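Local atomic coordinates of L-2,4-diaminobutyric acid acetyltransferase (Geobacillus sp., PDB entry 6SLK), a protein that probably catalyses acetyl transfer from acetyl-CoA to L-2,4-diaminobutyrate, the reaction expected of EctA in ectoine biosynthesis. Residues P83-V88 with V119-T124; E123-P128 with E168-I173. All coordinates share one frame; numbering follows the deposited sequence.

How the contacts relate
Both contacts use strand 121-125, which lies between strand 85-93 and strand 168-173 in one mixed sheet. Contact 1 pairs it in parallel with the first neighbour. Contact 2 pairs it antiparallel with the second. E123 and T124 belong to both, and the two contact centres are about 12 Å apart. The contacts also touch directly. I122 O lies 2.8 Å from I173 N, probably a hydrogen bond, and F121 CD1 packs 3.7 Å from V172 CG1. Both reach the second subunit, where Y56 binds the carboxylate of E123. A sodium ion lies about 3 Å from the R120 side chain in contact 1, but about 11 Å from that of V172 in contact 2.

Contact 1. Residues P83-V88 with V119-T124; sequences PETLFV and VRFIET
E84 O receives two backbone hydrogen bonds at the entry to the paired strands, from R120 N at 2.9 Å and from F121 N at 3.3 Å. The parallel pairing then runs on through L86 N to F121 O, E123 N to L86 O and V88 N to E123 O.

The E84 and R120 side chains lie alongside each other and point the same way. Matching first torsions, each with CG beside the backbone N, and extended chains keep them side by side. Their charged planes are 54° apart. The salt bridge from E84 OE2 to R120 NE is long, 3.8 Å, and a water between the two atoms donates a hydrogen bond to OE2 and accepts one from NE.

A second water links T85 OG1 to E123 OE1, to which it donates. T85 CG2 rests 3.8 Å from E123 CB, and T85 OG1 also faces F121 CB. The other carboxylate oxygen, E123 OE2, is bound by Y56 of the second subunit. The F87 ring approaches the E123 carbonyl obliquely, with CD1 3.6 Å from E123 O.

L86, V88, I122 and T124 occupy the other side of the sheet. V88 CG2 meets I122 CG2 at 3.8 Å. T124 turns its hydroxyl back to the neighbouring strand (OG1 anti to N, chi1 -164°) and donates to V88 O at 2.7 Å. The donor stands 31° out of that carbonyl plane.

The contact pairs the two parallel strands of a beta-alpha-beta unit, whose connection carries helix 102-112. L110 and M111 of that helix cover L86, and M111 also covers I122. Helix 131-143 covers V88 and T124 with F137, and I122 with Y140. Strand 69-78 flanks strand 85-93, and strand 168-173 flanks strand 121-125.

Contact 2. Residues E123-P128 with E168-I173; sequences ETTVSP and EPLFVI
T124 and F171 form an antiparallel hydrogen-bonded pair. F171 N gives an almost straight bond to T124 O at 2.8 Å, and T124 N returns a less straight bond to F171 O. V126 N extends the pairing by donating to P169 O at 3.1 Å.

V126 packs on F171. Its CG2, the branch beside the backbone N, sits over one face of the ring, offset toward the rim. It is 3.8 Å from the centroid and 19° off the normal, a CH-pi contact. P169 O lies at the ring edge, in plane. T124 CG2 packs against F171 CB at 3.9 Å.

On the face with E123, L170 CD1 lies 3.7 Å from E123 CG and 3.5 Å from T124 O. V172 runs beside E123.

Just past the end of strand 121-125, at the start of strand 168-173, S127 OG donates to E168 OE2 at 2.6 Å. It meets that oxygen from above the carboxylate plane, 39° out of it. E168 bends at chi2 (-81°), bringing its carboxylate to the serine. T125 OG1 makes a weak bond to E168 O.

In the next shell, F137 of helix 131-143 touches T124 and V126, and L138 touches F171. Y48 of the second subunit packs on T125 and E168, and its Y56 on L170.

Strand 168-173 sits antiparallel between 121-125 and 148-154, giving the 4-5-7-6 strand order of the GNAT fold. On its other edge strand 121-125 pairs with 85-93; as in other GNAT enzymes these two parallel strands probably part further on to form the acetyl-CoA cleft.

Contact 1. Residues P83-V88 with V119-T124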
loop_
_atom_site.group_PDB
_atom_site.type_symbol
_atom_site.label_atom_id
_atom_site.label_comp_id
_atom_site.label_asym_id
_atom_site.label_seq_id
_atom_site.Cartn_x
_atom_site.Cartn_y
_atom_site.Cartn_z
ATOM N N PRO A 83 13.217 7.455 5.966
ATOM C CA PRO A 83 13.639 6.585 4.867
ATOM C C PRO A 83 14.806 5.669 5.167
ATOM O O PRO A 83 15.042 4.792 4.351
ATOM C CB PRO A 83 14.071 7.553 3.765
ATOM C CG PRO A 83 13.677 8.895 4.222
ATOM C CD PRO A 83 13.394 8.887 5.667
ATOM N N GLU A 84 15.513 5.875 6.279
ATOM C CA GLU A 84 16.508 4.879 6.786
ATOM C C GLU A 84 15.884 3.603 7.366
ATOM O O GLU A 84 16.587 2.656 7.668
ATOM C CB GLU A 84 17.534 5.535 7.768
ATOM C CG GLU A 84 18.381 6.654 7.087
ATOM C CD GLU A 84 19.429 7.388 7.974
ATOM O OE1 GLU A 84 19.196 7.519 9.200
ATOM O OE2 GLU A 84 20.484 7.864 7.441
ATOM N N THR A 85 14.564 3.580 7.505
ATOM C CA THR A 85 13.815 2.395 7.956
ATOM C C THR A 85 13.067 1.743 6.809
ATOM O O THR A 85 12.278 2.400 6.111
ATOM C CB THR A 85 12.803 2.782 9.053
ATOM O OG1 THR A 85 13.525 3.128 10.253
ATOM C CG2 THR A 85 11.813 1.649 9.326
ATOM N N LEU A 86 13.302 0.459 6.622
ATOM C CA LEU A 86 12.516 -0.344 5.727
ATOM C C LEU A 86 11.446 -1.069 6.511
ATOM O O LEU A 86 11.739 -1.831 7.451
ATOM C CB LEU A 86 13.412 -1.368 5.042
ATOM C CG LEU A 86 12.751 -2.296 4.015
ATOM C CD1 LEU A 86 12.470 -1.502 2.719
ATOM C CD2 LEU A 86 13.528 -3.531 3.674
ATOM N N PHE A 87 10.210 -0.874 6.105
ATOM C CA PHE A 87 9.107 -1.589 6.630
ATOM C C PHE A 87 8.759 -2.765 5.747
ATOM O O PHE A 87 8.488 -2.586 4.571
ATOM C CB PHE A 87 7.874 -0.666 6.728
ATOM C CG PHE A 87 6.730 -1.317 7.408
ATOM C CD1 PHE A 87 6.627 -1.254 8.795
ATOM C CD2 PHE A 87 5.836 -2.048 6.718
ATOM C CE1 PHE A 87 5.601 -1.891 9.470
ATOM C CE2 PHE A 87 4.750 -2.667 7.372
ATOM C CZ PHE A 87 4.647 -2.607 8.751
ATOM N N VAL A 88 8.712 -3.974 6.312
ATOM C CA VAL A 88 8.349 -5.179 5.612
ATOM C C VAL A 88 6.897 -5.436 5.952
ATOM O O VAL A 88 6.493 -5.564 7.125
ATOM C CB VAL A 88 9.237 -6.363 6.024
ATOM C CG1 VAL A 88 8.782 -7.654 5.352
ATOM C CG2 VAL A 88 10.687 -6.059 5.678
ATOM N N VAL A 119 19.807 1.842 4.436
ATOM C CA VAL A 119 18.849 1.405 5.470
ATOM C C VAL A 119 19.639 0.997 6.739
ATOM O O VAL A 119 20.637 0.320 6.661
ATOM C CB VAL A 119 17.994 0.207 4.986
ATOM C CG1 VAL A 119 17.144 -0.333 6.134
ATOM C CG2 VAL A 119 17.075 0.642 3.808
ATOM N N ARG A 120 19.179 1.464 7.873
ATOM C CA ARG A 120 19.736 1.208 9.189
ATOM C C ARG A 120 18.744 0.420 10.130
ATOM O O ARG A 120 19.151 0.001 11.171
ATOM C CB ARG A 120 20.109 2.553 9.818
ATOM C CG ARG A 120 21.219 3.301 9.038
ATOM C CD ARG A 120 21.565 4.632 9.703
ATOM N NE ARG A 120 22.694 5.254 9.005
ATOM C CZ ARG A 120 23.996 5.099 9.266
ATOM N NH1 ARG A 120 24.438 4.338 10.267
ATOM N NH2 ARG A 120 24.882 5.706 8.485
ATOM N N PHE A 121 17.444 0.348 9.826
ATOM C CA PHE A 121 16.463 -0.472 10.574
ATOM C C PHE A 121 15.515 -1.214 9.629
ATOM O O PHE A 121 15.195 -0.699 8.536
ATOM C CB PHE A 121 15.605 0.341 11.471
ATOM C CG PHE A 121 16.328 1.064 12.526
ATOM C CD1 PHE A 121 16.639 0.432 13.716
ATOM C CD2 PHE A 121 16.679 2.426 12.361
ATOM C CE1 PHE A 121 17.275 1.132 14.744
ATOM C CE2 PHE A 121 17.334 3.122 13.376
ATOM C CZ PHE A 121 17.622 2.466 14.580
ATOM N N ILE A 122 15.113 -2.421 10.033
ATOM C CA ILE A 122 13.907 -3.106 9.543
ATOM C C ILE A 122 12.801 -3.020 10.608
ATOM O O ILE A 122 13.013 -3.213 11.812
ATOM C CB ILE A 122 14.136 -4.567 9.184
ATOM C CG1 ILE A 122 15.178 -4.683 8.104
ATOM C CG2 ILE A 122 12.826 -5.210 8.745
ATOM C CD1 ILE A 122 15.928 -6.006 7.971
ATOM N N GLU A 123 11.604 -2.730 10.152
ATOM C CA GLU A 123 10.455 -2.640 11.025
ATOM C C GLU A 123 9.376 -3.492 10.362
ATOM O O GLU A 123 9.301 -3.594 9.106
ATOM C CB GLU A 123 10.135 -1.201 11.148
ATOM C CG GLU A 123 9.144 -0.845 12.144
ATOM C CD GLU A 123 9.217 0.635 12.438
ATOM O OE1 GLU A 123 10.277 1.138 12.860
ATOM O OE2 GLU A 123 8.188 1.306 12.223
ATOM N N THR A 124 8.656 -4.230 11.180
ATOM C CA THR A 124 7.581 -5.053 10.745
ATOM C C THR A 124 6.650 -5.385 11.918
ATOM O O THR A 124 6.931 -5.106 13.052
ATOM C CB THR A 124 8.111 -6.343 10.078
ATOM O OG1 THR A 124 7.086 -7.003 9.316
ATOM C CG2 THR A 124 8.615 -7.319 11.099
HETATM O O HOH W 1 21.574 5.987 6.000
HETATM O O HOH W 2 12.919 1.789 12.686
#

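Contact 2. Residues E123-P128 with E168-I173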
loop_
_atom_site.group_PDB
_atom_site.type_symbol
_atom_site.label_atom_id
_atom_site.label_comp_id
_atom_site.label_asym_id
_atom_site.label_seq_id
_atom_site.Cartn_x
_atom_site.Cartn_y
_atom_site.Cartn_z
ATOM N N GLU A 123 11.604 -2.730 10.152
ATOM C CA GLU A 123 10.455 -2.640 11.025
ATOM C C GLU A 123 9.376 -3.492 10.362
ATOM O O GLU A 123 9.301 -3.594 9.106
ATOM C CB GLU A 123 10.135 -1.201 11.148
ATOM C CG GLU A 123 9.144 -0.845 12.144
ATOM C CD GLU A 123 9.217 0.635 12.438
ATOM O OE1 GLU A 123 10.277 1.138 12.860
ATOM O OE2 GLU A 123 8.188 1.306 12.223
ATOM N N THR A 124 8.656 -4.230 11.180
ATOM C CA THR A 124 7.581 -5.053 10.745
ATOM C C THR A 124 6.650 -5.385 11.918
ATOM O O THR A 124 6.931 -5.106 13.052
ATOM C CB THR A 124 8.111 -6.343 10.078
ATOM O OG1 THR A 124 7.086 -7.003 9.316
ATOM C CG2 THR A 124 8.615 -7.319 11.099
ATOM N N THR A 125 5.589 -6.088 11.617
ATOM C CA THR A 125 4.549 -6.451 12.589
ATOM C C THR A 125 4.338 -7.944 12.321
ATOM O O THR A 125 4.353 -8.364 11.160
ATOM C CB THR A 125 3.363 -5.536 12.278
ATOM O OG1 THR A 125 3.224 -4.477 13.230
ATOM C CG2 THR A 125 2.214 -6.187 12.001
ATOM N N VAL A 126 4.224 -8.761 13.371
ATOM C CA VAL A 126 4.047 -10.232 13.180
ATOM C C VAL A 126 2.867 -10.660 14.045
ATOM O O VAL A 126 2.895 -10.468 15.289
ATOM C CB VAL A 126 5.259 -11.005 13.687
ATOM C CG1 VAL A 126 5.086 -12.494 13.492
ATOM C CG2 VAL A 126 6.559 -10.544 13.032
ATOM N N SER A 127 1.841 -11.224 13.433
ATOM C CA SER A 127 0.720 -11.796 14.184
ATOM C C SER A 127 1.186 -12.989 15.056
ATOM O O SER A 127 1.975 -13.845 14.591
ATOM C CB SER A 127 -0.354 -12.391 13.228
ATOM O OG SER A 127 -0.606 -11.472 12.233
ATOM N N PRO A 128 0.631 -13.109 16.243
ATOM C CA PRO A 128 0.850 -14.260 17.156
ATOM C C PRO A 128 0.892 -15.603 16.466
ATOM O O PRO A 128 1.872 -16.346 16.638
ATOM C CB PRO A 128 -0.353 -14.182 18.085
ATOM C CG PRO A 128 -0.504 -12.704 18.186
ATOM C CD PRO A 128 -0.309 -12.144 16.817
ATOM N N GLU A 168 -0.877 -7.135 16.429
ATOM C CA GLU A 168 0.248 -7.076 15.523
ATOM C C GLU A 168 1.385 -6.419 16.286
ATOM O O GLU A 168 1.602 -5.231 16.189
ATOM C CB GLU A 168 -0.201 -6.297 14.282
ATOM C CG GLU A 168 -1.221 -7.047 13.402
ATOM C CD GLU A 168 -0.631 -8.080 12.436
ATOM O OE1 GLU A 168 0.532 -8.041 12.008
ATOM O OE2 GLU A 168 -1.364 -9.006 12.103
ATOM N N PRO A 169 2.117 -7.202 17.079
ATOM C CA PRO A 169 3.282 -6.633 17.750
ATOM C C PRO A 169 4.378 -6.156 16.790
ATOM O O PRO A 169 4.594 -6.778 15.768
ATOM C CB PRO A 169 3.792 -7.764 18.619
ATOM C CG PRO A 169 2.886 -8.895 18.454
ATOM C CD PRO A 169 1.739 -8.525 17.585
ATOM N N LEU A 170 5.067 -5.070 17.175
ATOM C CA LEU A 170 6.100 -4.457 16.375
ATOM C C LEU A 170 7.486 -5.030 16.619
ATOM O O LEU A 170 7.914 -5.198 17.770
ATOM C CB LEU A 170 6.090 -2.973 16.720
ATOM C CG LEU A 170 6.962 -2.080 15.848
ATOM C CD1 LEU A 170 6.404 -1.971 14.443
ATOM C CD2 LEU A 170 7.177 -0.719 16.490
ATOM N N PHE A 171 8.175 -5.378 15.545
ATOM C CA PHE A 171 9.525 -5.868 15.588
ATOM C C PHE A 171 10.403 -4.833 14.944
ATOM O O PHE A 171 10.080 -4.401 13.868
ATOM C CB PHE A 171 9.711 -7.171 14.832
ATOM C CG PHE A 171 9.118 -8.379 15.470
ATOM C CD1 PHE A 171 7.774 -8.440 15.823
ATOM C CD2 PHE A 171 9.894 -9.532 15.665
ATOM C CE1 PHE A 171 7.226 -9.616 16.406
ATOM C CE2 PHE A 171 9.355 -10.680 16.257
ATOM C CZ PHE A 171 8.020 -10.731 16.616
ATOM N N VAL A 172 11.455 -4.360 15.641
ATOM C CA VAL A 172 12.442 -3.478 15.066
ATOM C C VAL A 172 13.766 -4.191 15.144
ATOM O O VAL A 172 14.215 -4.589 16.232
ATOM C CB VAL A 172 12.517 -2.122 15.755
ATOM C CG1 VAL A 172 13.599 -1.248 15.115
ATOM C CG2 VAL A 172 11.159 -1.405 15.800
ATOM N N ILE A 173 14.389 -4.333 13.990
ATOM C CA ILE A 173 15.718 -4.895 13.794
ATOM C C ILE A 173 16.727 -3.795 13.450
ATOM O O ILE A 173 16.563 -3.062 12.472
ATOM C CB ILE A 173 15.698 -5.932 12.696
ATOM C CG1 ILE A 173 14.746 -7.029 13.092
ATOM C CG2 ILE A 173 17.099 -6.448 12.356
ATOM C CD1 ILE A 173 14.734 -8.127 12.070
#